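Local coordinates for protein CmeC (Campylobacter jejuni, PDB 4MT4) that probably forms the outer-membrane exit duct of a multidrug efflux system, as a trimeric channel of the outer membrane factor family, at residues V160-N172 with N429-D441. Numbering follows the deposited sequence.
Sequences VQTYFNLVNAYEN and NNIKYSYANSIVD
Tyr433 packs as a knob into the hole formed by Phe164, Val167, Asn168 and Glu171 on the facing helix, a worked example of knobs-into-holes packing; the segments run antiparallel at 172°, their axes 9.3 Å apart at closest approach. One face of its ring lies against the backbone of Val167 and Asn168, and Val167 CG1 comes within 3.5 Å of Tyr433 CZ. Phe164 CD1 meets the ring edge in plane, while the methyl of Ala436 sits over a face of Phe164 in a CH-pi contact, CB 3.7 Å from the centroid. Val160 and Val440 extend this apolar seam.

Side-chain amides supply the donors of the direct hydrogen bonds. Asn430 OD1 accepts from Asn172 ND2 (2.8 Å), nearly straight at 173° and on a lone pair, and also from Asn168 ND2; Asn429 ND2 reaches Asn172 OD1. Gln161, extended beyond CG (chi2 -174°), carries NE2 to Asn437 O and to Asp441 OD1, the latter met from above the carboxylate plane at 2.8 Å. Asn437 ND2, on the second knob, bonds weakly to Asn165 OD1, whereas the buried Asn437 OD1 has no hydrogen-bond partner in the model and lies against Gln161 CA and Phe164 CB.

A water joins Tyr433 OH to Glu171 OE1. Long helices 129-195 and 411-445, consistent with the helical barrel of outer membrane factors, are thus joined by an aromatic and aliphatic seam bordered by amide hydrogen bonds, one carboxylate taking part directly and another through water.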
loop_
_atom_site.group_PDB
_atom_site.type_symbol
_atom_site.label_atom_id
_atom_site.label_comp_id
_atom_site.label_asym_id
_atom_site.label_seq_id
_atom_site.Cartn_x
_atom_site.Cartn_y
_atom_site.Cartn_z
ATOM N N VAL B 160 -19.716 10.723 4.834
ATOM C CA VAL B 160 -20.202 11.872 5.595
ATOM C C VAL B 160 -19.207 13.028 5.555
ATOM O O VAL B 160 -19.582 14.180 5.331
ATOM C CB VAL B 160 -20.480 11.498 7.069
ATOM C CG1 VAL B 160 -20.797 12.737 7.891
ATOM C CG2 VAL B 160 -21.614 10.489 7.156
ATOM N N GLN B 161 -17.934 12.710 5.769
ATOM C CA GLN B 161 -16.887 13.724 5.802
ATOM C C GLN B 161 -16.588 14.285 4.413
ATOM O O GLN B 161 -16.133 15.420 4.282
ATOM C CB GLN B 161 -15.610 13.154 6.427
ATOM C CG GLN B 161 -15.707 12.914 7.930
ATOM C CD GLN B 161 -14.388 12.487 8.545
ATOM O OE1 GLN B 161 -13.518 11.948 7.860
ATOM N NE2 GLN B 161 -14.230 12.733 9.841
ATOM N N THR B 162 -16.845 13.490 3.378
ATOM C CA THR B 162 -16.697 13.958 2.003
ATOM C C THR B 162 -17.843 14.903 1.657
ATOM O O THR B 162 -17.652 15.907 0.967
ATOM C CB THR B 162 -16.666 12.788 0.999
ATOM O OG1 THR B 162 -15.521 11.969 1.258
ATOM C CG2 THR B 162 -16.600 13.299 -0.434
ATOM N N TYR B 163 -19.033 14.574 2.152
ATOM C CA TYR B 163 -20.206 15.422 1.971
ATOM C C TYR B 163 -19.976 16.805 2.568
ATOM O O TYR B 163 -20.241 17.820 1.927
ATOM C CB TYR B 163 -21.440 14.776 2.608
ATOM C CG TYR B 163 -22.643 15.691 2.711
ATOM C CD1 TYR B 163 -23.493 15.879 1.629
ATOM C CD2 TYR B 163 -22.934 16.360 3.894
ATOM C CE1 TYR B 163 -24.596 16.710 1.718
ATOM C CE2 TYR B 163 -24.033 17.195 3.995
ATOM C CZ TYR B 163 -24.860 17.367 2.904
ATOM O OH TYR B 163 -25.955 18.192 2.996
ATOM N N PHE B 164 -19.474 16.829 3.798
ATOM C CA PHE B 164 -19.233 18.075 4.515
ATOM C C PHE B 164 -18.107 18.889 3.884
ATOM O O PHE B 164 -18.147 20.120 3.885
ATOM C CB PHE B 164 -18.917 17.787 5.984
ATOM C CG PHE B 164 -20.138 17.576 6.833
ATOM C CD1 PHE B 164 -21.274 18.343 6.633
ATOM C CD2 PHE B 164 -20.156 16.606 7.823
ATOM C CE1 PHE B 164 -22.403 18.155 7.408
ATOM C CE2 PHE B 164 -21.284 16.411 8.602
ATOM C CZ PHE B 164 -22.409 17.186 8.394
ATOM N N ASN B 165 -17.103 18.200 3.349
ATOM C CA ASN B 165 -16.035 18.865 2.613
ATOM C C ASN B 165 -16.562 19.458 1.312
ATOM O O ASN B 165 -16.061 20.477 0.832
ATOM C CB ASN B 165 -14.889 17.897 2.321
ATOM C CG ASN B 165 -14.044 17.603 3.544
ATOM O OD1 ASN B 165 -14.008 18.387 4.492
ATOM N ND2 ASN B 165 -13.352 16.469 3.526
ATOM N N LEU B 166 -17.577 18.812 0.748
ATOM C CA LEU B 166 -18.215 19.300 -0.468
ATOM C C LEU B 166 -19.045 20.549 -0.182
ATOM O O LEU B 166 -18.984 21.526 -0.929
ATOM C CB LEU B 166 -19.096 18.217 -1.087
ATOM C CG LEU B 166 -19.917 18.659 -2.300
ATOM C CD1 LEU B 166 -19.003 19.120 -3.429
ATOM C CD2 LEU B 166 -20.841 17.548 -2.770
ATOM N N VAL B 167 -19.820 20.506 0.899
ATOM C CA VAL B 167 -20.625 21.651 1.315
ATOM C C VAL B 167 -19.720 22.825 1.666
ATOM O O VAL B 167 -20.035 23.979 1.377
ATOM C CB VAL B 167 -21.522 21.313 2.524
ATOM C CG1 VAL B 167 -22.374 22.507 2.902
ATOM C CG2 VAL B 167 -22.401 20.112 2.214
ATOM N N ASN B 168 -18.590 22.514 2.292
ATOM C CA ASN B 168 -17.574 23.507 2.606
ATOM C C ASN B 168 -17.048 24.145 1.325
ATOM O O ASN B 168 -16.804 25.349 1.267
ATOM C CB ASN B 168 -16.430 22.861 3.389
ATOM C CG ASN B 168 -15.518 23.875 4.054
ATOM O OD1 ASN B 168 -14.607 23.504 4.794
ATOM N ND2 ASN B 168 -15.764 25.156 3.810
ATOM N N ALA B 169 -16.883 23.321 0.297
ATOM C CA ALA B 169 -16.385 23.784 -0.990
ATOM C C ALA B 169 -17.423 24.642 -1.707
ATOM O O ALA B 169 -17.078 25.611 -2.380
ATOM C CB ALA B 169 -15.983 22.604 -1.853
ATOM N N TYR B 170 -18.694 24.283 -1.554
ATOM C CA TYR B 170 -19.782 25.065 -2.129
ATOM C C TYR B 170 -19.866 26.444 -1.481
ATOM O O TYR B 170 -20.038 27.453 -2.167
ATOM C CB TYR B 170 -21.120 24.337 -1.972
ATOM C CG TYR B 170 -21.464 23.396 -3.105
ATOM C CD1 TYR B 170 -21.710 23.878 -4.385
ATOM C CD2 TYR B 170 -21.565 22.027 -2.890
ATOM C CE1 TYR B 170 -22.031 23.021 -5.424
ATOM C CE2 TYR B 170 -21.888 21.163 -3.922
ATOM C CZ TYR B 170 -22.119 21.665 -5.186
ATOM O OH TYR B 170 -22.440 20.802 -6.211
ATOM N N GLU B 171 -19.739 26.475 -0.158
ATOM C CA GLU B 171 -19.829 27.714 0.608
ATOM C C GLU B 171 -18.713 28.689 0.252
ATOM O O GLU B 171 -18.955 29.883 0.077
ATOM C CB GLU B 171 -19.801 27.413 2.107
ATOM C CG GLU B 171 -21.095 26.820 2.643
ATOM C CD GLU B 171 -22.220 27.834 2.692
ATOM O OE1 GLU B 171 -22.184 28.718 3.575
ATOM O OE2 GLU B 171 -23.136 27.752 1.846
ATOM N N ASN B 172 -17.490 28.177 0.150
ATOM C CA ASN B 172 -16.351 29.009 -0.217
ATOM C C ASN B 172 -16.448 29.490 -1.662
ATOM O O ASN B 172 -16.035 30.606 -1.980
ATOM C CB ASN B 172 -15.039 28.253 -0.004
ATOM C CG ASN B 172 -14.690 28.095 1.462
ATOM O OD1 ASN B 172 -15.211 28.810 2.316
ATOM N ND2 ASN B 172 -13.796 27.159 1.759
ATOM N N ASN B 429 -15.949 29.183 7.372
ATOM C CA ASN B 429 -16.540 28.055 6.664
ATOM C C ASN B 429 -15.725 26.785 6.874
ATOM O O ASN B 429 -16.276 25.714 7.125
ATOM C CB ASN B 429 -16.658 28.351 5.167
ATOM C CG ASN B 429 -17.735 29.369 4.854
ATOM O OD1 ASN B 429 -18.710 29.505 5.590
ATOM N ND2 ASN B 429 -17.567 30.084 3.748
ATOM N N ASN B 430 -14.406 26.917 6.773
ATOM C CA ASN B 430 -13.500 25.787 6.934
ATOM C C ASN B 430 -13.527 25.211 8.347
ATOM O O ASN B 430 -13.459 23.999 8.527
ATOM C CB ASN B 430 -12.076 26.200 6.565
ATOM C CG ASN B 430 -11.940 26.577 5.103
ATOM O OD1 ASN B 430 -12.920 26.571 4.357
ATOM N ND2 ASN B 430 -10.725 26.914 4.686
ATOM N N ILE B 431 -13.621 26.088 9.342
ATOM C CA ILE B 431 -13.721 25.665 10.735
ATOM C C ILE B 431 -15.060 24.982 10.992
ATOM O O ILE B 431 -15.137 23.982 11.706
ATOM C CB ILE B 431 -13.563 26.859 11.703
ATOM C CG1 ILE B 431 -12.153 27.442 11.603
ATOM C CG2 ILE B 431 -13.859 26.442 13.138
ATOM C CD1 ILE B 431 -11.062 26.478 12.002
ATOM N N LYS B 432 -16.109 25.529 10.388
ATOM C CA LYS B 432 -17.472 25.047 10.583
ATOM C C LYS B 432 -17.624 23.568 10.234
ATOM O O LYS B 432 -18.255 22.807 10.972
ATOM C CB LYS B 432 -18.440 25.880 9.744
ATOM C CG LYS B 432 -19.908 25.636 10.043
ATOM C CD LYS B 432 -20.779 26.590 9.243
ATOM C CE LYS B 432 -20.335 28.034 9.439
ATOM N NZ LYS B 432 -21.081 28.985 8.566
ATOM N N TYR B 433 -17.034 23.163 9.113
ATOM C CA TYR B 433 -17.173 21.794 8.629
ATOM C C TYR B 433 -16.007 20.924 9.076
ATOM O O TYR B 433 -16.060 19.700 8.977
ATOM C CB TYR B 433 -17.312 21.783 7.106
ATOM C CG TYR B 433 -18.573 22.475 6.642
ATOM C CD1 TYR B 433 -19.764 21.775 6.505
ATOM C CD2 TYR B 433 -18.578 23.835 6.369
ATOM C CE1 TYR B 433 -20.921 22.410 6.097
ATOM C CE2 TYR B 433 -19.726 24.478 5.961
ATOM C CZ TYR B 433 -20.896 23.764 5.825
ATOM O OH TYR B 433 -22.040 24.410 5.418
ATOM N N SER B 434 -14.953 21.561 9.573
ATOM C CA SER B 434 -13.897 20.828 10.255
ATOM C C SER B 434 -14.425 20.367 11.603
ATOM O O SER B 434 -13.990 19.348 12.137
ATOM C CB SER B 434 -12.643 21.685 10.434
ATOM O OG SER B 434 -12.056 21.997 9.182
ATOM N N TYR B 435 -15.370 21.126 12.149
ATOM C CA TYR B 435 -16.009 20.759 13.405
ATOM C C TYR B 435 -17.022 19.645 13.183
ATOM O O TYR B 435 -17.176 18.761 14.023
ATOM C CB TYR B 435 -16.694 21.965 14.052
ATOM C CG TYR B 435 -17.331 21.629 15.384
ATOM C CD1 TYR B 435 -16.550 21.442 16.518
ATOM C CD2 TYR B 435 -18.708 21.490 15.507
ATOM C CE1 TYR B 435 -17.124 21.127 17.736
ATOM C CE2 TYR B 435 -19.288 21.176 16.720
ATOM C CZ TYR B 435 -18.493 20.997 17.833
ATOM O OH TYR B 435 -19.071 20.684 19.045
ATOM N N ALA B 436 -17.713 19.703 12.048
ATOM C CA ALA B 436 -18.661 18.661 11.671
ATOM C C ALA B 436 -17.935 17.331 11.501
ATOM O O ALA B 436 -18.402 16.294 11.970
ATOM C CB ALA B 436 -19.393 19.040 10.392
ATOM N N ASN B 437 -16.785 17.376 10.837
ATOM C CA ASN B 437 -15.966 16.186 10.638
ATOM C C ASN B 437 -15.266 15.750 11.921
ATOM O O ASN B 437 -14.868 14.592 12.056
ATOM C CB ASN B 437 -14.929 16.426 9.539
ATOM C CG ASN B 437 -15.551 16.518 8.160
ATOM O OD1 ASN B 437 -16.717 16.174 7.968
ATOM N ND2 ASN B 437 -14.770 16.975 7.187
ATOM N N SER B 438 -15.111 16.681 12.856
ATOM C CA SER B 438 -14.509 16.365 14.146
ATOM C C SER B 438 -15.472 15.513 14.963
ATOM O O SER B 438 -15.052 14.669 15.753
ATOM C CB SER B 438 -14.141 17.638 14.912
ATOM O OG SER B 438 -15.295 18.278 15.429
ATOM N N ILE B 439 -16.766 15.744 14.763
ATOM C CA ILE B 439 -17.797 14.941 15.408
ATOM C C ILE B 439 -17.717 13.502 14.915
ATOM O O ILE B 439 -17.782 12.558 15.700
ATOM C CB ILE B 439 -19.211 15.494 15.132
ATOM C CG1 ILE B 439 -19.321 16.947 15.596
ATOM C CG2 ILE B 439 -20.261 14.641 15.820
ATOM C CD1 ILE B 439 -19.107 17.130 17.081
ATOM N N VAL B 440 -17.567 13.351 13.604
ATOM C CA VAL B 440 -17.482 12.042 12.971
ATOM C C VAL B 440 -16.258 11.264 13.451
ATOM O O VAL B 440 -16.342 10.064 13.715
ATOM C CB VAL B 440 -17.433 12.173 11.434
ATOM C CG1 VAL B 440 -17.352 10.803 10.779
ATOM C CG2 VAL B 440 -18.649 12.933 10.934
ATOM N N ASP B 441 -15.126 11.955 13.565
ATOM C CA ASP B 441 -13.884 11.332 14.011
ATOM C C ASP B 441 -14.030 10.720 15.401
ATOM O O ASP B 441 -13.515 9.635 15.665
ATOM C CB ASP B 441 -12.739 12.348 14.004
ATOM C CG ASP B 441 -12.241 12.653 12.603
ATOM O OD1 ASP B 441 -12.336 11.763 11.732
ATOM O OD2 ASP B 441 -11.752 13.780 12.372
HETATM O O HOH W 1 -22.099 27.235 5.791
#